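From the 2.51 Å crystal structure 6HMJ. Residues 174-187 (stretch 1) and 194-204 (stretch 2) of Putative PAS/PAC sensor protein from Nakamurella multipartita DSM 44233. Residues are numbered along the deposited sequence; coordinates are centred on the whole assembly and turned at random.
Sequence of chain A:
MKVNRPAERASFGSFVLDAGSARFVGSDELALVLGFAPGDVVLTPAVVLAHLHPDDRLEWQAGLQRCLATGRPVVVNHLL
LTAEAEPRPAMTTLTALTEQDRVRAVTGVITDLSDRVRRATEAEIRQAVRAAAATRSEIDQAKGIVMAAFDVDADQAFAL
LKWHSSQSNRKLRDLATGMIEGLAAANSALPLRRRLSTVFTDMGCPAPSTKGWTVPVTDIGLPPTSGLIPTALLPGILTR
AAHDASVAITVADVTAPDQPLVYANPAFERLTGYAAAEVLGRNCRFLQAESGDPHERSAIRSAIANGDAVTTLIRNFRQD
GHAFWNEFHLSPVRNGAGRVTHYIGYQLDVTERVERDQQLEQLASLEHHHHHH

Stretch 1 (174-187) DLATGMIEGLAAAN
Stretch 2 (194-204) RRLSTVFTDMG

Val199 is the apolar centre of the contact: with chi1 t (168°), its side chain sits as a knob among Gly178, Met179, Gly182 and Leu183. The two glycines let the backbones close in, with CA atoms of Gly182 and Val199 only 5.9 Å apart; CG1 of Val199 lies 3.9 Å from CA of Met179, and CG2 lies 3.8 Å from N of Leu183. An ideal CB on Gly182 would fall 3.1 Å from Val199 CG1, and one on Gly178 would clash with Met203 SD at 2.5 Å.

Both segments continue helices that begin earlier in the chain; residues 174-184 and most of 194-202 keep phi/psi near -65/-42, with psi relaxing to -23° at Thr198 and -24° at Asp202, while Ala185 is at -91/-4. Their axes approach to 9.3 Å and their N-to-C directions differ by 128°, so the register runs in opposite senses: Gly178 faces Met203 (CA-CA 7.3 Å), Leu183 faces Leu196 (6.2 Å) and Ala186 faces Arg195 (6.6 Å).

Around the knob, Met179 (t, t, p) brings CG to 3.6 Å from CD1 of Leu196 (t, p). Its SD reaches CZ of Phe200 (chi1 m, chi2 -44°) at 3.5 Å, an oblique sulfur-aromatic contact 4.5 Å from the ring centroid. Met203 (m, t, m) extends over Gly178, SD 3.4 Å from its C, and sets CE 3.6 Å from CD1 of Leu175 (t, p). Gly204, at phi/psi 111/-10, ends this helix in a Schellman motif, its N bonded to Thr201 O (3.0 Å).

At the other end, Arg195 (t, t, m, chi4 155°) supplies its aliphatic stem: CG meets Ala186 CB at 3.3 Å, and CD meets CD1 of Leu183 (t, p) at 4.0 Å. No direct hydrogen bond joins the stretches; Arg195 NE approaches Asn187 O to 3.4 Å at a poor angle. Water 1 provides the polar link, donating to Leu183 O (2.7 Å from its oxygen) and accepting from Arg195 NH1 (3.1 Å).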

# COMPACT_ATOMS: atom_id res chain seq x y z
N ASP A 174 9.33 -6.03 6.69
CA ASP A 174 10.36 -5.08 6.28
C ASP A 174 10.30 -4.84 4.78
O ASP A 174 10.45 -3.70 4.33
CB ASP A 174 11.74 -5.59 6.68
CG ASP A 174 11.90 -5.72 8.18
OD1 ASP A 174 11.30 -4.91 8.91
OD2 ASP A 174 12.64 -6.62 8.62
N LEU A 175 10.09 -5.89 4.00
CA LEU A 175 9.92 -5.72 2.56
C LEU A 175 8.74 -4.80 2.27
O LEU A 175 8.85 -3.87 1.46
CB LEU A 175 9.71 -7.08 1.89
CG LEU A 175 9.57 -7.04 0.37
CD1 LEU A 175 10.95 -7.02 -0.29
CD2 LEU A 175 8.74 -8.21 -0.15
N ALA A 176 7.60 -5.06 2.91
CA ALA A 176 6.41 -4.25 2.68
C ALA A 176 6.68 -2.78 2.92
O ALA A 176 6.33 -1.92 2.09
CB ALA A 176 5.27 -4.74 3.57
N THR A 177 7.32 -2.45 4.04
CA THR A 177 7.65 -1.06 4.32
C THR A 177 8.61 -0.50 3.28
O THR A 177 8.45 0.63 2.82
CB THR A 177 8.25 -0.92 5.72
OG1 THR A 177 7.24 -1.20 6.70
CG2 THR A 177 8.79 0.49 5.94
N GLY A 178 9.62 -1.29 2.90
CA GLY A 178 10.57 -0.82 1.91
C GLY A 178 9.93 -0.57 0.56
O GLY A 178 10.28 0.38 -0.14
N MET A 179 8.98 -1.42 0.17
CA MET A 179 8.32 -1.26 -1.12
C MET A 179 7.45 -0.01 -1.14
O MET A 179 7.40 0.70 -2.16
CB MET A 179 7.47 -2.49 -1.44
CG MET A 179 6.89 -2.50 -2.84
SD MET A 179 5.52 -3.65 -3.01
CE MET A 179 4.17 -2.61 -2.46
N ILE A 180 6.77 0.29 -0.04
CA ILE A 180 5.89 1.45 0.00
C ILE A 180 6.72 2.73 0.02
O ILE A 180 6.49 3.65 -0.79
CB ILE A 180 4.96 1.37 1.22
CG1 ILE A 180 4.09 0.11 1.13
CG2 ILE A 180 4.09 2.62 1.32
CD1 ILE A 180 3.27 -0.17 2.38
N GLU A 181 7.69 2.82 0.93
CA GLU A 181 8.56 4.00 0.98
C GLU A 181 9.30 4.18 -0.34
O GLU A 181 9.39 5.30 -0.86
CB GLU A 181 9.53 3.87 2.14
CG GLU A 181 8.86 3.90 3.51
CD GLU A 181 9.82 3.59 4.65
OE1 GLU A 181 10.98 3.23 4.37
OE2 GLU A 181 9.41 3.71 5.83
N GLY A 182 9.84 3.10 -0.89
CA GLY A 182 10.60 3.21 -2.13
C GLY A 182 9.75 3.63 -3.30
O GLY A 182 10.13 4.51 -4.08
N LEU A 183 8.58 3.01 -3.45
CA LEU A 183 7.67 3.37 -4.54
C LEU A 183 7.26 4.83 -4.45
O LEU A 183 7.19 5.53 -5.47
CB LEU A 183 6.44 2.46 -4.51
CG LEU A 183 5.32 2.77 -5.51
CD1 LEU A 183 5.81 2.61 -6.94
CD2 LEU A 183 4.13 1.87 -5.25
N ALA A 184 7.00 5.31 -3.23
CA ALA A 184 6.64 6.72 -3.06
C ALA A 184 7.75 7.63 -3.56
O ALA A 184 7.47 8.72 -4.08
CB ALA A 184 6.34 7.00 -1.59
N ALA A 185 9.01 7.22 -3.41
CA ALA A 185 10.15 8.02 -3.83
C ALA A 185 10.58 7.74 -5.26
O ALA A 185 11.49 8.41 -5.76
CB ALA A 185 11.33 7.77 -2.89
N ALA A 186 9.95 6.78 -5.93
CA ALA A 186 10.36 6.42 -7.28
C ALA A 186 10.04 7.55 -8.26
O ALA A 186 9.28 8.47 -7.97
CB ALA A 186 9.67 5.12 -7.72
N ASN A 187 10.64 7.46 -9.45
CA ASN A 187 10.44 8.45 -10.49
C ASN A 187 9.07 8.25 -11.13
O ASN A 187 8.79 7.20 -11.70
CB ASN A 187 11.55 8.35 -11.54
CG ASN A 187 11.36 9.33 -12.69
OD1 ASN A 187 10.69 10.36 -12.55
ND2 ASN A 187 11.95 9.01 -13.83
N ARG A 194 7.41 -1.08 -14.37
CA ARG A 194 8.85 -0.85 -14.40
C ARG A 194 9.30 -0.15 -13.12
O ARG A 194 10.30 -0.54 -12.51
CB ARG A 194 9.21 -0.00 -15.63
CG ARG A 194 10.66 0.48 -15.72
CD ARG A 194 11.61 -0.62 -16.17
NE ARG A 194 12.95 -0.11 -16.43
CZ ARG A 194 13.27 0.62 -17.50
NH1 ARG A 194 12.35 0.92 -18.41
NH2 ARG A 194 14.51 1.05 -17.66
N ARG A 195 8.55 0.86 -12.69
CA ARG A 195 8.89 1.60 -11.48
C ARG A 195 8.96 0.68 -10.27
O ARG A 195 9.91 0.74 -9.49
CB ARG A 195 7.84 2.70 -11.27
CG ARG A 195 8.25 3.82 -10.34
CD ARG A 195 7.06 4.71 -10.05
NE ARG A 195 6.30 5.00 -11.27
CZ ARG A 195 5.01 5.31 -11.30
NH1 ARG A 195 4.30 5.38 -10.18
NH2 ARG A 195 4.42 5.56 -12.46
N LEU A 196 7.95 -0.17 -10.09
CA LEU A 196 7.91 -1.05 -8.93
C LEU A 196 9.00 -2.11 -9.00
O LEU A 196 9.60 -2.47 -7.98
CB LEU A 196 6.53 -1.70 -8.82
CG LEU A 196 6.19 -2.45 -7.53
CD1 LEU A 196 6.41 -1.59 -6.30
CD2 LEU A 196 4.75 -2.92 -7.61
N SER A 197 9.28 -2.62 -10.20
CA SER A 197 10.32 -3.64 -10.35
C SER A 197 11.67 -3.12 -9.88
O SER A 197 12.41 -3.83 -9.19
CB SER A 197 10.40 -4.09 -11.81
OG SER A 197 11.48 -4.99 -12.00
N THR A 198 12.02 -1.88 -10.24
CA THR A 198 13.29 -1.32 -9.80
C THR A 198 13.32 -1.08 -8.29
O THR A 198 14.40 -1.02 -7.70
CB THR A 198 13.60 -0.01 -10.53
OG1 THR A 198 12.72 1.03 -10.07
CG2 THR A 198 13.45 -0.17 -12.04
N VAL A 199 12.15 -0.95 -7.65
CA VAL A 199 12.11 -0.85 -6.20
C VAL A 199 12.49 -2.18 -5.57
O VAL A 199 13.27 -2.23 -4.61
CB VAL A 199 10.73 -0.38 -5.73
CG1 VAL A 199 10.59 -0.54 -4.22
CG2 VAL A 199 10.50 1.07 -6.13
N PHE A 200 11.94 -3.27 -6.09
CA PHE A 200 12.30 -4.59 -5.57
C PHE A 200 13.79 -4.86 -5.74
O PHE A 200 14.44 -5.39 -4.82
CB PHE A 200 11.47 -5.67 -6.27
CG PHE A 200 10.03 -5.73 -5.82
CD1 PHE A 200 9.70 -5.64 -4.48
CD2 PHE A 200 9.01 -5.85 -6.75
CE1 PHE A 200 8.39 -5.69 -4.07
CE2 PHE A 200 7.69 -5.90 -6.34
CZ PHE A 200 7.38 -5.82 -5.00
N THR A 201 14.36 -4.51 -6.89
CA THR A 201 15.78 -4.77 -7.12
C THR A 201 16.65 -3.84 -6.28
O THR A 201 17.71 -4.24 -5.81
CB THR A 201 16.11 -4.64 -8.60
OG1 THR A 201 15.85 -3.30 -9.03
CG2 THR A 201 15.28 -5.61 -9.42
N ASP A 202 16.22 -2.59 -6.10
CA ASP A 202 16.95 -1.68 -5.22
C ASP A 202 17.02 -2.20 -3.79
O ASP A 202 17.92 -1.82 -3.05
CB ASP A 202 16.31 -0.29 -5.23
CG ASP A 202 16.60 0.49 -6.49
OD1 ASP A 202 17.44 0.04 -7.30
OD2 ASP A 202 15.98 1.56 -6.67
N MET A 203 16.08 -3.06 -3.40
CA MET A 203 16.05 -3.63 -2.06
C MET A 203 16.79 -4.96 -1.97
O MET A 203 16.78 -5.58 -0.90
CB MET A 203 14.60 -3.84 -1.61
CG MET A 203 13.88 -2.55 -1.24
SD MET A 203 12.31 -2.85 -0.42
CE MET A 203 11.43 -3.74 -1.70
N GLY A 204 17.43 -5.40 -3.05
CA GLY A 204 18.23 -6.61 -3.04
C GLY A 204 17.66 -7.76 -3.83
O GLY A 204 18.37 -8.76 -4.03
O HOH W 1 5.77 6.38 -7.61